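Local atomic coordinates of metallocarboxypeptidase (Trypanosoma cruzi, PDB entry 3DWC), a protein that probably removes single amino acids of broad type, other than proline, from the C-terminal end of peptides as a metal-dependent exopeptidase of the M32 family. Residues B[21-32]-B[239-250]; B[62-70]-B[84-92]. One frame throughout, in Å; residues are numbered along the deposited sequence.

How the contacts relate
Contact 1 sets the end of helix 3-32 against strands 240-241 and 246-251, whereas contact 2 pairs helices 60-71 and 78-95, both within the 206 residues that separate the segments of contact 1. The two therefore nest along the chain but do not touch: their centres lie 28 Å apart and their nearest atoms about 11 Å. Helix 3-32 relates them, since earlier on it L9 packs on I62 and M87 of contact 2, and F13 on M87. Contact 1 is the one near the catalytic centre, with the F239 side chain about 8 Å from the bound cobalt ion and about 5 Å from that of E268, the predicted proton donor/acceptor. Contact 2 takes no part in the cobalt site.

Contact 1 of 2, residues B[21-32]-B[239-250]; sequences HMLLLADWDSHT and FCGNSKEDVRIT
W28 and R248 form the dense part of this contact, R248 passing across W28 nearly perpendicular to it. W28 CG lies anti to the backbone N (chi1 172°), which carries the indole out to R248. The extended R248 chain passes over one indole face, CD standing 3.7 Å from the centroid of the five-membered ring in a CH-pi contact. R248 CZ lies 4.5 Å from the six-membered centroid and 10° off its normal, a cation-pi geometry, although the guanidinium stands upright on the ring. D246 fixes that rotation side-on: R248 NE reaches D246 OD1 at 2.8 Å, while NH2 takes OD2. L25 CD1 covers a guanidinium face, and R248 NH1 salt-bridges D29 of the second subunit. On the opposite indole face sits T32 OG1, hydrogen-bonded to W28 O. At the indole edge a water accepts from W28 NE1 and gives to I249 O.

No direct hydrogen bond crosses the segments. N242 OD1 packs 3.2 Å from L25 CA, and water bridges the buried H21 side: one gives to H21 O and N242 OD1 and accepts from S243 OG; another links H21 ND1 to E245 OE2. H21 NE2 turns to R42 of the second subunit. The solvent side lies at L24 and H31, where H31 CB is 3.8 Å from F239 CE2. The arrangement is a helix packed on a hairpin-like antiparallel strand pair, bordering the cobalt site, where H267 and H271 of the HExxH helix 259-276 and E298 bind the metal.

Contact 2 of 2, residues B[62-70]-B[84-92]; sequences IRALIEEAE and LREMRRAWE
W91 lies across the start of segment 62-70, and three side chains of that helix gather around its indole. I62 and W91 run alongside each other, head to tail, and I62 CG2 comes to 3.5 Å from W91 CD1. R63 runs obliquely along the benzo part, its CB 3.5 Å from W91 CZ2, with its guanidinium plane steeply inclined to the ring. I66 carries the centre: with CG1 anti to its carbonyl carbon and the chain then extended, CD1 reaches 3.7 Å from W91 CB. One turn on, the methyl of A69 meets L84 CD2 at 3.7 Å.

Beside this apolar row, E70 and R88 make the polar crossing. R88 bends at chi3 (-81°), which brings its guanidinium back beside I66 CG2 and side-on to the carboxylate, the two planes only 19° apart. R88 NE gives to E70 OE2 at 2.7 Å, the flatter of the two bonds. R88 NH1 gives to E70 OE1 at 3.0 Å and is more tilted, though both oxygens are met on the syn side.

The second shell holds these groups in place. R88 NH2 is taken by E92 OE1 at 2.8 Å, one turn along its own helix, so two carboxylates fix the guanidinium. R63 pairs with E67, and a water accepts from W91 NE1 at the ring edge. Behind the interface, M87 packs on P287. The helices run antiparallel at 153°, so a buried apolar seam is flanked by a three-residue salt-bridge network, in which R88 probably offsets the mutual repulsion of E70 and E92.

Contact 1 of 2, residues B[21-32]-B[239-250]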
loop_
_atom_site.group_PDB
_atom_site.type_symbol
_atom_site.label_atom_id
_atom_site.label_comp_id
_atom_site.label_asym_id
_atom_site.label_seq_id
_atom_site.Cartn_x
_atom_site.Cartn_y
_atom_site.Cartn_z
ATOM N N HIS B 21 3.481 2.293 10.913
ATOM C CA HIS B 21 2.948 1.283 9.997
ATOM C C HIS B 21 2.374 1.886 8.703
ATOM O O HIS B 21 2.755 1.490 7.607
ATOM C CB HIS B 21 1.917 0.467 10.711
ATOM C CG HIS B 21 1.245 -0.561 9.858
ATOM N ND1 HIS B 21 1.560 -1.911 9.920
ATOM C CD2 HIS B 21 0.207 -0.451 8.992
ATOM C CE1 HIS B 21 0.764 -2.572 9.095
ATOM N NE2 HIS B 21 -0.061 -1.713 8.518
ATOM N N MET B 22 1.470 2.842 8.839
ATOM C CA MET B 22 0.935 3.588 7.676
ATOM C C MET B 22 1.980 4.228 6.773
ATOM O O MET B 22 1.933 4.093 5.555
ATOM C CB MET B 22 -0.025 4.651 8.175
ATOM C CG MET B 22 -1.279 4.062 8.870
ATOM S SD MET B 22 -2.260 3.084 7.675
ATOM C CE MET B 22 -3.599 2.498 8.641
ATOM N N LEU B 23 2.932 4.927 7.376
ATOM C CA LEU B 23 4.007 5.582 6.643
ATOM C C LEU B 23 4.877 4.599 5.864
ATOM O O LEU B 23 5.219 4.822 4.720
ATOM C CB LEU B 23 4.920 6.335 7.624
ATOM C CG LEU B 23 4.522 7.745 8.018
ATOM C CD1 LEU B 23 5.670 8.380 8.817
ATOM C CD2 LEU B 23 4.202 8.542 6.774
ATOM N N LEU B 24 5.224 3.510 6.509
ATOM C CA LEU B 24 6.063 2.487 5.881
ATOM C C LEU B 24 5.344 1.830 4.674
ATOM O O LEU B 24 5.930 1.547 3.618
ATOM C CB LEU B 24 6.419 1.468 6.957
ATOM C CG LEU B 24 7.423 1.925 8.023
ATOM C CD1 LEU B 24 7.413 1.025 9.263
ATOM C CD2 LEU B 24 8.829 1.951 7.421
ATOM N N LEU B 25 4.049 1.606 4.827
ATOM C CA LEU B 25 3.220 1.044 3.735
ATOM C C LEU B 25 3.181 2.016 2.623
ATOM O O LEU B 25 3.428 1.656 1.468
ATOM C CB LEU B 25 1.792 0.790 4.190
ATOM C CG LEU B 25 0.891 0.079 3.147
ATOM C CD1 LEU B 25 1.465 -1.357 2.859
ATOM C CD2 LEU B 25 -0.580 -0.003 3.655
ATOM N N ALA B 26 2.863 3.261 2.964
ATOM C CA ALA B 26 2.783 4.354 1.970
ATOM C C ALA B 26 4.100 4.513 1.216
ATOM O O ALA B 26 4.106 4.762 0.021
ATOM C CB ALA B 26 2.398 5.681 2.659
ATOM N N ASP B 27 5.217 4.328 1.911
ATOM C CA ASP B 27 6.536 4.483 1.277
ATOM C C ASP B 27 6.801 3.283 0.382
ATOM O O ASP B 27 7.178 3.440 -0.747
ATOM C CB ASP B 27 7.632 4.679 2.312
ATOM C CG ASP B 27 8.973 5.006 1.675
ATOM O OD1 ASP B 27 9.065 6.037 0.962
ATOM O OD2 ASP B 27 9.885 4.205 1.808
ATOM N N TRP B 28 6.554 2.075 0.884
ATOM C CA TRP B 28 6.695 0.879 0.068
ATOM C C TRP B 28 5.899 0.973 -1.238
ATOM O O TRP B 28 6.435 0.734 -2.343
ATOM C CB TRP B 28 6.339 -0.405 0.894
ATOM C CG TRP B 28 6.296 -1.630 0.041
ATOM C CD1 TRP B 28 7.333 -2.438 -0.267
ATOM C CD2 TRP B 28 5.148 -2.148 -0.663
ATOM N NE1 TRP B 28 6.921 -3.430 -1.145
ATOM C CE2 TRP B 28 5.583 -3.255 -1.417
ATOM C CE3 TRP B 28 3.826 -1.716 -0.809
ATOM C CZ2 TRP B 28 4.715 -4.006 -2.228
ATOM C CZ3 TRP B 28 2.960 -2.452 -1.652
ATOM C CH2 TRP B 28 3.417 -3.583 -2.351
ATOM N N ASP B 29 4.638 1.408 -1.133
ATOM C CA ASP B 29 3.733 1.440 -2.253
ATOM C C ASP B 29 4.144 2.491 -3.253
ATOM O O ASP B 29 3.964 2.292 -4.482
ATOM C CB ASP B 29 2.307 1.674 -1.701
ATOM C CG ASP B 29 1.270 1.722 -2.756
ATOM O OD1 ASP B 29 0.612 0.701 -2.988
ATOM O OD2 ASP B 29 1.118 2.766 -3.407
ATOM N N SER B 30 4.659 3.629 -2.773
ATOM C CA SER B 30 5.060 4.704 -3.688
ATOM C C SER B 30 6.158 4.219 -4.648
ATOM O O SER B 30 6.273 4.723 -5.736
ATOM C CB SER B 30 5.536 5.969 -2.942
ATOM O OG SER B 30 6.704 5.633 -2.218
ATOM N N HIS B 31 6.922 3.221 -4.233
ATOM C CA HIS B 31 8.040 2.683 -5.028
ATOM C C HIS B 31 7.711 1.454 -5.853
ATOM O O HIS B 31 8.530 1.083 -6.697
ATOM C CB HIS B 31 9.223 2.320 -4.111
ATOM C CG HIS B 31 9.845 3.506 -3.474
ATOM N ND1 HIS B 31 9.703 3.789 -2.136
ATOM C CD2 HIS B 31 10.547 4.541 -4.007
ATOM C CE1 HIS B 31 10.312 4.932 -1.863
ATOM N NE2 HIS B 31 10.808 5.423 -2.986
ATOM N N THR B 32 6.549 0.844 -5.613
ATOM C CA THR B 32 6.230 -0.464 -6.180
ATOM C C THR B 32 4.960 -0.380 -6.992
ATOM O O THR B 32 4.988 -0.667 -8.168
ATOM C CB THR B 32 6.087 -1.547 -5.110
ATOM O OG1 THR B 32 5.150 -1.135 -4.111
ATOM C CG2 THR B 32 7.393 -1.799 -4.465
ATOM N N PHE B 239 15.271 -2.554 -2.229
ATOM C CA PHE B 239 15.303 -2.191 -0.831
ATOM C C PHE B 239 14.491 -3.234 -0.081
ATOM O O PHE B 239 13.831 -4.061 -0.683
ATOM C CB PHE B 239 14.740 -0.778 -0.582
ATOM C CG PHE B 239 13.292 -0.625 -0.943
ATOM C CD1 PHE B 239 12.305 -0.668 0.020
ATOM C CD2 PHE B 239 12.915 -0.410 -2.262
ATOM C CE1 PHE B 239 10.935 -0.522 -0.337
ATOM C CE2 PHE B 239 11.562 -0.277 -2.616
ATOM C CZ PHE B 239 10.586 -0.346 -1.642
ATOM N N CYS B 240 14.592 -3.160 1.240
ATOM C CA CYS B 240 13.856 -3.991 2.189
ATOM C C CYS B 240 13.014 -3.008 2.989
ATOM O O CYS B 240 13.550 -2.126 3.691
ATOM C CB CYS B 240 14.850 -4.694 3.134
ATOM S SG CYS B 240 14.124 -5.661 4.484
ATOM N N GLY B 241 11.707 -3.128 2.903
ATOM C CA GLY B 241 10.877 -2.161 3.607
ATOM C C GLY B 241 9.600 -2.687 4.214
ATOM O O GLY B 241 9.499 -3.856 4.535
ATOM N N ASN B 242 8.640 -1.765 4.377
ATOM C CA ASN B 242 7.444 -2.003 5.119
ATOM C C ASN B 242 7.711 -2.320 6.592
ATOM O O ASN B 242 8.589 -1.720 7.172
ATOM C CB ASN B 242 6.579 -3.060 4.442
ATOM C CG ASN B 242 5.120 -2.806 4.660
ATOM O OD1 ASN B 242 4.696 -1.659 4.736
ATOM N ND2 ASN B 242 4.342 -3.862 4.768
ATOM N N SER B 243 6.955 -3.242 7.197
ATOM C CA SER B 243 6.932 -3.425 8.632
ATOM C C SER B 243 7.392 -4.829 9.043
ATOM O O SER B 243 7.428 -5.765 8.225
ATOM C CB SER B 243 5.501 -3.196 9.112
ATOM O OG SER B 243 5.127 -1.831 8.991
ATOM N N LYS B 244 7.765 -4.978 10.300
ATOM C CA LYS B 244 8.323 -6.260 10.808
ATOM C C LYS B 244 7.412 -7.483 10.666
ATOM O O LYS B 244 7.874 -8.625 10.469
ATOM C CB LYS B 244 8.745 -6.105 12.266
ATOM C CG LYS B 244 9.907 -5.133 12.442
ATOM C CD LYS B 244 10.509 -5.264 13.846
ATOM C CE LYS B 244 11.099 -3.949 14.363
ATOM N NZ LYS B 244 12.204 -3.452 13.517
ATOM N N GLU B 245 6.117 -7.248 10.801
ATOM C CA GLU B 245 5.095 -8.283 10.573
ATOM C C GLU B 245 4.807 -8.562 9.098
ATOM O O GLU B 245 4.051 -9.484 8.773
ATOM C CB GLU B 245 3.767 -7.892 11.274
ATOM C CG GLU B 245 3.933 -7.462 12.719
ATOM C CD GLU B 245 4.176 -5.984 12.917
ATOM O OE1 GLU B 245 4.079 -5.574 14.096
ATOM O OE2 GLU B 245 4.468 -5.232 11.932
ATOM N N ASP B 246 5.392 -7.768 8.200
ATOM C CA ASP B 246 4.994 -7.770 6.821
ATOM C C ASP B 246 6.145 -7.132 6.073
ATOM O O ASP B 246 6.066 -5.982 5.671
ATOM C CB ASP B 246 3.658 -6.982 6.701
ATOM C CG ASP B 246 3.070 -7.009 5.301
ATOM O OD1 ASP B 246 3.817 -7.365 4.338
ATOM O OD2 ASP B 246 1.856 -6.629 5.162
ATOM N N VAL B 247 7.242 -7.892 5.904
ATOM C CA VAL B 247 8.500 -7.340 5.399
ATOM C C VAL B 247 8.521 -7.532 3.888
ATOM O O VAL B 247 8.343 -8.631 3.415
ATOM C CB VAL B 247 9.737 -8.034 6.034
ATOM C CG1 VAL B 247 11.105 -7.464 5.360
ATOM C CG2 VAL B 247 9.716 -7.860 7.485
ATOM N N ARG B 248 8.701 -6.452 3.153
ATOM C CA ARG B 248 8.530 -6.415 1.729
ATOM C C ARG B 248 9.842 -5.898 1.102
ATOM O O ARG B 248 10.236 -4.748 1.314
ATOM C CB ARG B 248 7.341 -5.504 1.339
ATOM C CG ARG B 248 6.038 -5.968 1.980
ATOM C CD ARG B 248 4.820 -5.294 1.403
ATOM N NE ARG B 248 3.618 -5.747 2.101
ATOM C CZ ARG B 248 2.407 -5.311 1.803
ATOM N NH1 ARG B 248 2.255 -4.437 0.839
ATOM N NH2 ARG B 248 1.364 -5.678 2.525
ATOM N N ILE B 249 10.472 -6.779 0.326
ATOM C CA ILE B 249 11.698 -6.513 -0.359
ATOM C C ILE B 249 11.444 -6.422 -1.863
ATOM O O ILE B 249 10.489 -6.961 -2.376
ATOM C CB ILE B 249 12.761 -7.574 -0.039
ATOM C CG1 ILE B 249 12.471 -8.926 -0.668
ATOM C CG2 ILE B 249 12.907 -7.786 1.456
ATOM C CD1 ILE B 249 13.726 -9.779 -0.634
ATOM N N THR B 250 12.315 -5.716 -2.567
ATOM C CA THR B 250 12.190 -5.614 -4.004
ATOM C C THR B 250 13.537 -5.852 -4.699
ATOM O O THR B 250 14.605 -5.931 -4.056
ATOM C CB THR B 250 11.722 -4.239 -4.398
ATOM O OG1 THR B 250 12.728 -3.316 -4.033
ATOM C CG2 THR B 250 10.417 -3.888 -3.702
HETATM O O HOH W 1 3.370 -1.357 7.124
HETATM O O HOH W 2 3.163 -2.730 12.075
HETATM O O HOH W 3 8.693 0.929 3.642
HETATM O O HOH W 4 7.779 -5.986 -1.957
#

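Contact 2 of 2, residues B[62-70]-B[84-92]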
loop_
_atom_site.group_PDB
_atom_site.type_symbol
_atom_site.label_atom_id
_atom_site.label_comp_id
_atom_site.label_asym_id
_atom_site.label_seq_id
_atom_site.Cartn_x
_atom_site.Cartn_y
_atom_site.Cartn_z
ATOM N N ILE B 62 5.746 14.312 27.045
ATOM C CA ILE B 62 6.620 13.155 26.844
ATOM C C ILE B 62 7.881 13.308 27.665
ATOM O O ILE B 62 8.272 12.382 28.380
ATOM C CB ILE B 62 7.016 12.930 25.340
ATOM C CG1 ILE B 62 5.777 12.851 24.460
ATOM C CG2 ILE B 62 7.792 11.652 25.174
ATOM C CD1 ILE B 62 4.749 11.846 24.947
ATOM N N ARG B 63 8.529 14.461 27.544
ATOM C CA ARG B 63 9.725 14.765 28.329
ATOM C C ARG B 63 9.490 14.620 29.833
ATOM O O ARG B 63 10.287 14.002 30.539
ATOM C CB ARG B 63 10.187 16.183 28.029
ATOM C CG ARG B 63 11.486 16.601 28.712
ATOM C CD ARG B 63 11.604 18.105 28.684
ATOM N NE ARG B 63 12.759 18.561 29.446
ATOM C CZ ARG B 63 13.924 18.939 28.920
ATOM N NH1 ARG B 63 14.126 18.923 27.601
ATOM N NH2 ARG B 63 14.901 19.352 29.736
ATOM N N ALA B 64 8.399 15.196 30.312
ATOM C CA ALA B 64 7.993 15.068 31.711
ATOM C C ALA B 64 7.764 13.595 32.071
ATOM O O ALA B 64 8.145 13.141 33.159
ATOM C CB ALA B 64 6.738 15.897 31.971
ATOM N N LEU B 65 7.177 12.833 31.146
ATOM C CA LEU B 65 6.948 11.412 31.396
ATOM C C LEU B 65 8.290 10.658 31.506
ATOM O O LEU B 65 8.509 9.879 32.425
ATOM C CB LEU B 65 6.042 10.792 30.323
ATOM C CG LEU B 65 4.528 11.000 30.436
ATOM C CD1 LEU B 65 3.838 10.430 29.216
ATOM C CD2 LEU B 65 3.957 10.385 31.704
ATOM N N ILE B 66 9.187 10.927 30.569
ATOM C CA ILE B 66 10.485 10.289 30.550
ATOM C C ILE B 66 11.247 10.595 31.844
ATOM O O ILE B 66 11.835 9.705 32.451
ATOM C CB ILE B 66 11.328 10.710 29.304
ATOM C CG1 ILE B 66 10.720 10.176 27.997
ATOM C CG2 ILE B 66 12.721 10.165 29.398
ATOM C CD1 ILE B 66 11.486 10.625 26.764
ATOM N N GLU B 67 11.232 11.853 32.259
ATOM C CA GLU B 67 11.878 12.274 33.513
ATOM C C GLU B 67 11.301 11.607 34.772
ATOM O O GLU B 67 12.061 11.140 35.613
ATOM C CB GLU B 67 11.859 13.800 33.636
ATOM C CG GLU B 67 12.835 14.457 32.657
ATOM C CD GLU B 67 12.844 15.980 32.702
ATOM O OE1 GLU B 67 13.660 16.564 31.969
ATOM O OE2 GLU B 67 12.051 16.601 33.453
ATOM N N GLU B 68 9.982 11.531 34.904
ATOM C CA GLU B 68 9.413 10.787 36.023
ATOM C C GLU B 68 9.785 9.312 36.004
ATOM O O GLU B 68 10.076 8.729 37.047
ATOM C CB GLU B 68 7.898 10.911 36.102
ATOM C CG GLU B 68 7.383 12.290 36.492
ATOM C CD GLU B 68 7.909 12.811 37.836
ATOM O OE1 GLU B 68 7.760 14.027 38.079
ATOM O OE2 GLU B 68 8.464 12.033 38.647
ATOM N N ALA B 69 9.775 8.702 34.830
ATOM C CA ALA B 69 10.079 7.280 34.720
ATOM C C ALA B 69 11.530 6.992 35.080
ATOM O O ALA B 69 11.833 5.923 35.611
ATOM C CB ALA B 69 9.763 6.750 33.315
ATOM N N GLU B 70 12.413 7.945 34.782
ATOM C CA GLU B 70 13.850 7.764 34.971
ATOM C C GLU B 70 14.309 7.925 36.425
ATOM O O GLU B 70 15.374 7.432 36.794
ATOM C CB GLU B 70 14.639 8.735 34.085
ATOM C CG GLU B 70 14.622 8.389 32.621
ATOM C CD GLU B 70 15.451 9.332 31.784
ATOM O OE1 GLU B 70 15.670 10.486 32.177
ATOM O OE2 GLU B 70 15.876 8.918 30.699
ATOM N N LEU B 84 13.146 2.063 28.172
ATOM C CA LEU B 84 13.119 3.478 28.566
ATOM C C LEU B 84 14.316 4.240 27.982
ATOM O O LEU B 84 14.184 5.383 27.551
ATOM C CB LEU B 84 13.063 3.637 30.092
ATOM C CG LEU B 84 12.913 5.049 30.673
ATOM C CD1 LEU B 84 11.734 5.817 30.069
ATOM C CD2 LEU B 84 12.802 4.983 32.214
ATOM N N ARG B 85 15.491 3.601 27.976
ATOM C CA ARG B 85 16.676 4.143 27.273
ATOM C C ARG B 85 16.399 4.399 25.780
ATOM O O ARG B 85 16.771 5.433 25.238
ATOM C CB ARG B 85 17.862 3.179 27.398
ATOM C CG ARG B 85 19.188 3.715 26.869
ATOM C CD ARG B 85 20.254 2.615 26.850
ATOM N NE ARG B 85 19.856 1.520 25.969
ATOM C CZ ARG B 85 20.108 0.227 26.172
ATOM N NH1 ARG B 85 20.758 -0.190 27.238
ATOM N NH2 ARG B 85 19.679 -0.657 25.284
ATOM N N GLU B 86 15.750 3.444 25.117
ATOM C CA GLU B 86 15.502 3.591 23.698
ATOM C C GLU B 86 14.432 4.653 23.438
ATOM O O GLU B 86 14.505 5.357 22.437
ATOM C CB GLU B 86 15.188 2.250 23.063
ATOM C CG GLU B 86 16.328 1.289 23.166
ATOM C CD GLU B 86 17.653 1.836 22.624
ATOM O OE1 GLU B 86 17.646 2.456 21.551
ATOM O OE2 GLU B 86 18.698 1.605 23.264
ATOM N N MET B 87 13.467 4.790 24.354
ATOM C CA MET B 87 12.475 5.859 24.273
ATOM C C MET B 87 13.105 7.243 24.335
ATOM O O MET B 87 12.753 8.110 23.560
ATOM C CB MET B 87 11.468 5.755 25.436
ATOM C CG MET B 87 10.503 4.600 25.358
ATOM S SD MET B 87 9.545 4.454 26.870
ATOM C CE MET B 87 8.219 3.356 26.292
ATOM N N ARG B 88 13.982 7.474 25.317
ATOM C CA ARG B 88 14.711 8.747 25.408
ATOM C C ARG B 88 15.476 9.049 24.138
ATOM O O ARG B 88 15.461 10.182 23.663
ATOM C CB ARG B 88 15.700 8.759 26.575
ATOM C CG ARG B 88 16.631 9.960 26.556
ATOM C CD ARG B 88 17.437 10.103 27.839
ATOM N NE ARG B 88 16.658 10.747 28.891
ATOM C CZ ARG B 88 16.580 12.061 29.055
ATOM N NH1 ARG B 88 15.862 12.545 30.054
ATOM N NH2 ARG B 88 17.208 12.896 28.224
ATOM N N ARG B 89 16.161 8.036 23.607
ATOM C CA ARG B 89 16.891 8.184 22.360
ATOM C C ARG B 89 15.990 8.630 21.186
ATOM O O ARG B 89 16.351 9.562 20.473
ATOM C CB ARG B 89 17.590 6.874 22.000
ATOM C CG ARG B 89 18.211 6.919 20.635
ATOM C CD ARG B 89 18.989 5.658 20.291
ATOM N NE ARG B 89 19.343 5.681 18.858
ATOM C CZ ARG B 89 20.286 6.475 18.316
ATOM N NH1 ARG B 89 20.992 7.344 19.054
ATOM N NH2 ARG B 89 20.505 6.417 17.023
ATOM N N ALA B 90 14.860 7.940 20.972
ATOM C CA ALA B 90 13.909 8.343 19.919
ATOM C C ALA B 90 13.397 9.756 20.183
ATOM O O ALA B 90 13.268 10.521 19.263
ATOM C CB ALA B 90 12.722 7.377 19.811
ATOM N N TRP B 91 13.133 10.093 21.443
ATOM C CA TRP B 91 12.641 11.424 21.800
ATOM C C TRP B 91 13.706 12.503 21.525
ATOM O O TRP B 91 13.423 13.555 20.955
ATOM C CB TRP B 91 12.188 11.430 23.269
ATOM C CG TRP B 91 11.759 12.768 23.747
ATOM C CD1 TRP B 91 10.500 13.293 23.712
ATOM C CD2 TRP B 91 12.593 13.764 24.339
ATOM N NE1 TRP B 91 10.508 14.566 24.238
ATOM C CE2 TRP B 91 11.785 14.867 24.631
ATOM C CE3 TRP B 91 13.956 13.820 24.657
ATOM C CZ2 TRP B 91 12.293 16.010 25.219
ATOM C CZ3 TRP B 91 14.453 14.950 25.223
ATOM C CH2 TRP B 91 13.629 16.030 25.502
ATOM N N GLU B 92 14.943 12.233 21.918
ATOM C CA GLU B 92 16.037 13.172 21.653
ATOM C C GLU B 92 16.273 13.373 20.159
ATOM O O GLU B 92 16.562 14.462 19.708
ATOM C CB GLU B 92 17.319 12.708 22.352
ATOM C CG GLU B 92 17.292 12.954 23.849
ATOM C CD GLU B 92 18.509 12.428 24.581
ATOM O OE1 GLU B 92 18.502 12.451 25.830
ATOM O OE2 GLU B 92 19.470 11.991 23.918
HETATM O O HOH W 5 8.726 16.779 24.951
#